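Local structure of ATP-binding protein (Mycobacterium tuberculosis, 5UKV) at residues Leu29-Gly34 and Glu55-Arg60. The protein is the dimerization and histidine phosphotransfer domain of PhoR, a sensor kinase that probably transfers a phosphoryl group from ATP to a protein histidine. The protein carries 1 engineered substitution. Numbering follows the deposited sequence.
Sequences LTTIRG and ESEASR
I32 and E57 meet where helices 2-40 and 47-71 run antiparallel; the axes of the short segments 29-34 and 55-60 approach to 9.1 Å at 153°. The tightly packed part belongs to I32: its CG1 lies 3.9 Å from E57 CB, while CD1 also touches E57 CB and rests 3.9 Å from A58 N, with A58 CB farther at 4.4 Å. Setting CG1 beside the backbone N (chi1 -65°) directs this longer branch to helix 47-71, and the extended chi2 carries CD1 to A58. A branched aliphatic chain suits the interior, and the short methyl of A58 lets its end come up against the helix backbone. Toward the more open side, T31 CG2 meets E57 CG at 3.8 Å, close but small in area; threonine suits this boundary, its methyl turned to E57 in a residue partly open to solvent. E57 packs its methylenes against helix 2-40, and a bend at chi2 (-49°) turns the carboxylate along the helix toward R60, whose NE bridges to E57 OE1 at 2.9 Å on the syn side; R53 takes OE2. I54 and M61 extend the apolar seam around I32. I54 of the second subunit also packs on I32, joining two DHp helical hairpins in the dimer's four-helix bundle.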
ATOM      1  N   LEU A  29      -5.944   2.449  -3.678  1.00 26.85           N
ATOM      2  CA  LEU A  29      -5.776   1.211  -4.384  1.00 26.60           C
ATOM      3  C   LEU A  29      -6.989   0.658  -5.092  1.00 27.67           C
ATOM      4  O   LEU A  29      -6.878  -0.018  -6.149  1.00 27.22           O
ATOM      5  CB  LEU A  29      -5.383   0.038  -3.429  1.00 29.20           C
ATOM      6  CG  LEU A  29      -4.101  -0.618  -3.561  1.00 36.88           C
ATOM      7  CD1 LEU A  29      -3.805  -1.700  -2.489  1.00 36.69           C
ATOM      8  CD2 LEU A  29      -3.821  -1.011  -5.021  1.00 37.63           C
ATOM      9  N   THR A  30      -8.122   0.687  -4.389  1.00 32.36           N
ATOM     10  CA  THR A  30      -9.421   0.224  -4.960  1.00 31.84           C
ATOM     11  C   THR A  30      -9.818   1.051  -6.165  1.00 28.37           C
ATOM     12  O   THR A  30     -10.275   0.491  -7.128  1.00 28.99           O
ATOM     13  CB  THR A  30     -10.525   0.215  -3.846  1.00 39.06           C
ATOM     14  OG1 THR A  30     -10.183  -0.803  -2.896  1.00 40.01           O
ATOM     15  CG2 THR A  30     -11.837  -0.277  -4.452  1.00 39.67           C
ATOM     16  N   THR A  31      -9.578   2.358  -6.176  1.00 26.65           N
ATOM     17  CA  THR A  31      -9.589   3.134  -7.396  1.00 27.65           C
ATOM     18  C   THR A  31      -8.717   2.658  -8.612  1.00 26.79           C
ATOM     19  O   THR A  31      -9.221   2.517  -9.699  1.00 25.39           O
ATOM     20  CB  THR A  31      -9.330   4.588  -7.121  1.00 33.33           C
ATOM     21  OG1 THR A  31     -10.397   5.082  -6.278  1.00 41.94           O
ATOM     22  CG2 THR A  31      -9.421   5.434  -8.366  1.00 35.55           C
ATOM     23  N   ILE A  32      -7.400   2.496  -8.402  1.00 23.55           N
ATOM     24  CA  ILE A  32      -6.543   1.996  -9.397  1.00 23.33           C
ATOM     25  C   ILE A  32      -7.082   0.666  -9.937  1.00 24.51           C
ATOM     26  O   ILE A  32      -7.206   0.452 -11.169  1.00 26.14           O
ATOM     27  CB  ILE A  32      -5.127   1.872  -8.843  1.00 21.80           C
ATOM     28  CG1 ILE A  32      -4.506   3.214  -8.493  1.00 22.49           C
ATOM     29  CG2 ILE A  32      -4.284   1.138  -9.859  1.00 22.64           C
ATOM     30  CD1 ILE A  32      -3.442   3.252  -7.397  1.00 24.44           C
ATOM     31  N   ARG A  33      -7.436  -0.242  -9.049  1.00 23.47           N
ATOM     32  CA  ARG A  33      -7.961  -1.523  -9.470  1.00 24.77           C
ATOM     33  C   ARG A  33      -9.270  -1.444 -10.234  1.00 24.63           C
ATOM     34  O   ARG A  33      -9.403  -2.048 -11.232  1.00 25.59           O
ATOM     35  CB  ARG A  33      -8.150  -2.441  -8.294  1.00 31.42           C
ATOM     36  CG  ARG A  33      -6.884  -3.040  -7.764  1.00 40.49           C
ATOM     37  CD  ARG A  33      -7.158  -3.955  -6.608  1.00 47.13           C
ATOM     38  NE  ARG A  33      -7.258  -5.315  -7.073  1.00 58.57           N
ATOM     39  CZ  ARG A  33      -7.173  -6.350  -6.260  1.00 62.41           C
ATOM     40  NH1 ARG A  33      -7.017  -6.118  -4.972  1.00 57.11           N
ATOM     41  NH2 ARG A  33      -7.237  -7.584  -6.728  1.00 69.42           N
ATOM     42  N   GLY A  34     -10.191  -0.644  -9.750  1.00 24.15           N
ATOM     43  CA  GLY A  34     -11.422  -0.481 -10.365  1.00 22.50           C
ATOM     44  C   GLY A  34     -11.295   0.076 -11.748  1.00 20.48           C
ATOM     45  O   GLY A  34     -11.992  -0.335 -12.638  1.00 21.22           O
ATOM     46  N   GLU A  55      -2.608   7.431 -12.215  1.00 21.27           N
ATOM     47  CA  GLU A  55      -1.360   8.052 -11.861  1.00 24.08           C
ATOM     48  C   GLU A  55      -1.483   8.917 -10.615  1.00 26.34           C
ATOM     49  O   GLU A  55      -0.652   8.918  -9.782  1.00 25.21           O
ATOM     50  CB  GLU A  55      -0.840   8.887 -13.023  1.00 26.15           C
ATOM     51  CG  GLU A  55      -0.269   8.068 -14.144  1.00 28.91           C
ATOM     52  CD  GLU A  55       0.209   8.894 -15.346  1.00 38.24           C
ATOM     53  OE1 GLU A  55      -0.583   9.192 -16.228  1.00 39.24           O
ATOM     54  OE2 GLU A  55       1.390   9.230 -15.403  1.00 46.09           O
ATOM     55  N   SER A  56      -2.567   9.638 -10.525  1.00 27.63           N
ATOM     56  CA  SER A  56      -2.831  10.501  -9.433  1.00 28.79           C
ATOM     57  C   SER A  56      -2.953   9.706  -8.131  1.00 27.69           C
ATOM     58  O   SER A  56      -2.322   9.995  -7.161  1.00 28.79           O
ATOM     59  CB  SER A  56      -4.116  11.235  -9.761  1.00 31.36           C
ATOM     60  OG  SER A  56      -4.530  12.013  -8.716  1.00 41.77           O
ATOM     61  N   GLU A  57      -3.690   8.630  -8.181  1.00 25.81           N
ATOM     62  CA  GLU A  57      -3.867   7.770  -6.971  1.00 24.63           C
ATOM     63  C   GLU A  57      -2.543   7.096  -6.602  1.00 25.10           C
ATOM     64  O   GLU A  57      -2.266   7.006  -5.430  1.00 24.24           O
ATOM     65  CB  GLU A  57      -5.021   6.814  -7.133  1.00 27.21           C
ATOM     66  CG  GLU A  57      -6.401   7.487  -7.310  1.00 34.01           C
ATOM     67  CD  GLU A  57      -6.698   8.564  -6.303  1.00 40.90           C
ATOM     68  OE1 GLU A  57      -6.361   8.401  -5.123  1.00 38.75           O
ATOM     69  OE2 GLU A  57      -7.182   9.629  -6.718  1.00 53.93           O
ATOM     70  N   ALA A  58      -1.692   6.769  -7.567  1.00 22.54           N
ATOM     71  CA  ALA A  58      -0.467   6.090  -7.291  1.00 25.23           C
ATOM     72  C   ALA A  58       0.458   7.090  -6.583  1.00 27.38           C
ATOM     73  O   ALA A  58       1.214   6.710  -5.686  1.00 24.61           O
ATOM     74  CB  ALA A  58       0.179   5.504  -8.534  1.00 22.22           C
ATOM     75  N   SER A  59       0.471   8.325  -7.065  1.00 26.07           N
ATOM     76  CA  SER A  59       1.288   9.352  -6.445  1.00 28.61           C
ATOM     77  C   SER A  59       0.794   9.646  -5.033  1.00 27.22           C
ATOM     78  O   SER A  59       1.574   9.739  -4.137  1.00 26.70           O
ATOM     79  CB  SER A  59       1.448  10.603  -7.301  1.00 33.69           C
ATOM     80  OG  SER A  59       0.272  11.286  -7.356  1.00 40.92           O
ATOM     81  N   ARG A  60      -0.511   9.734  -4.849  1.00 26.65           N
ATOM     82  CA  ARG A  60      -1.059   9.877  -3.523  1.00 29.01           C
ATOM     83  C   ARG A  60      -0.569   8.711  -2.615  1.00 27.34           C
ATOM     84  O   ARG A  60      -0.248   8.932  -1.468  1.00 25.10           O
ATOM     85  CB  ARG A  60      -2.633   9.894  -3.520  1.00 32.32           C
ATOM     86  CG  ARG A  60      -3.356  10.061  -2.186  1.00 40.88           C
ATOM     87  CD  ARG A  60      -4.886   9.758  -2.246  1.00 46.16           C
ATOM     88  NE  ARG A  60      -5.522  10.508  -3.345  1.00 45.37           N
ATOM     89  CZ  ARG A  60      -5.730  11.811  -3.332  1.00 51.58           C
ATOM     90  NH1 ARG A  60      -5.405  12.516  -2.280  1.00 49.92           N
ATOM     91  NH2 ARG A  60      -6.320  12.421  -4.354  1.00 53.32           N
TER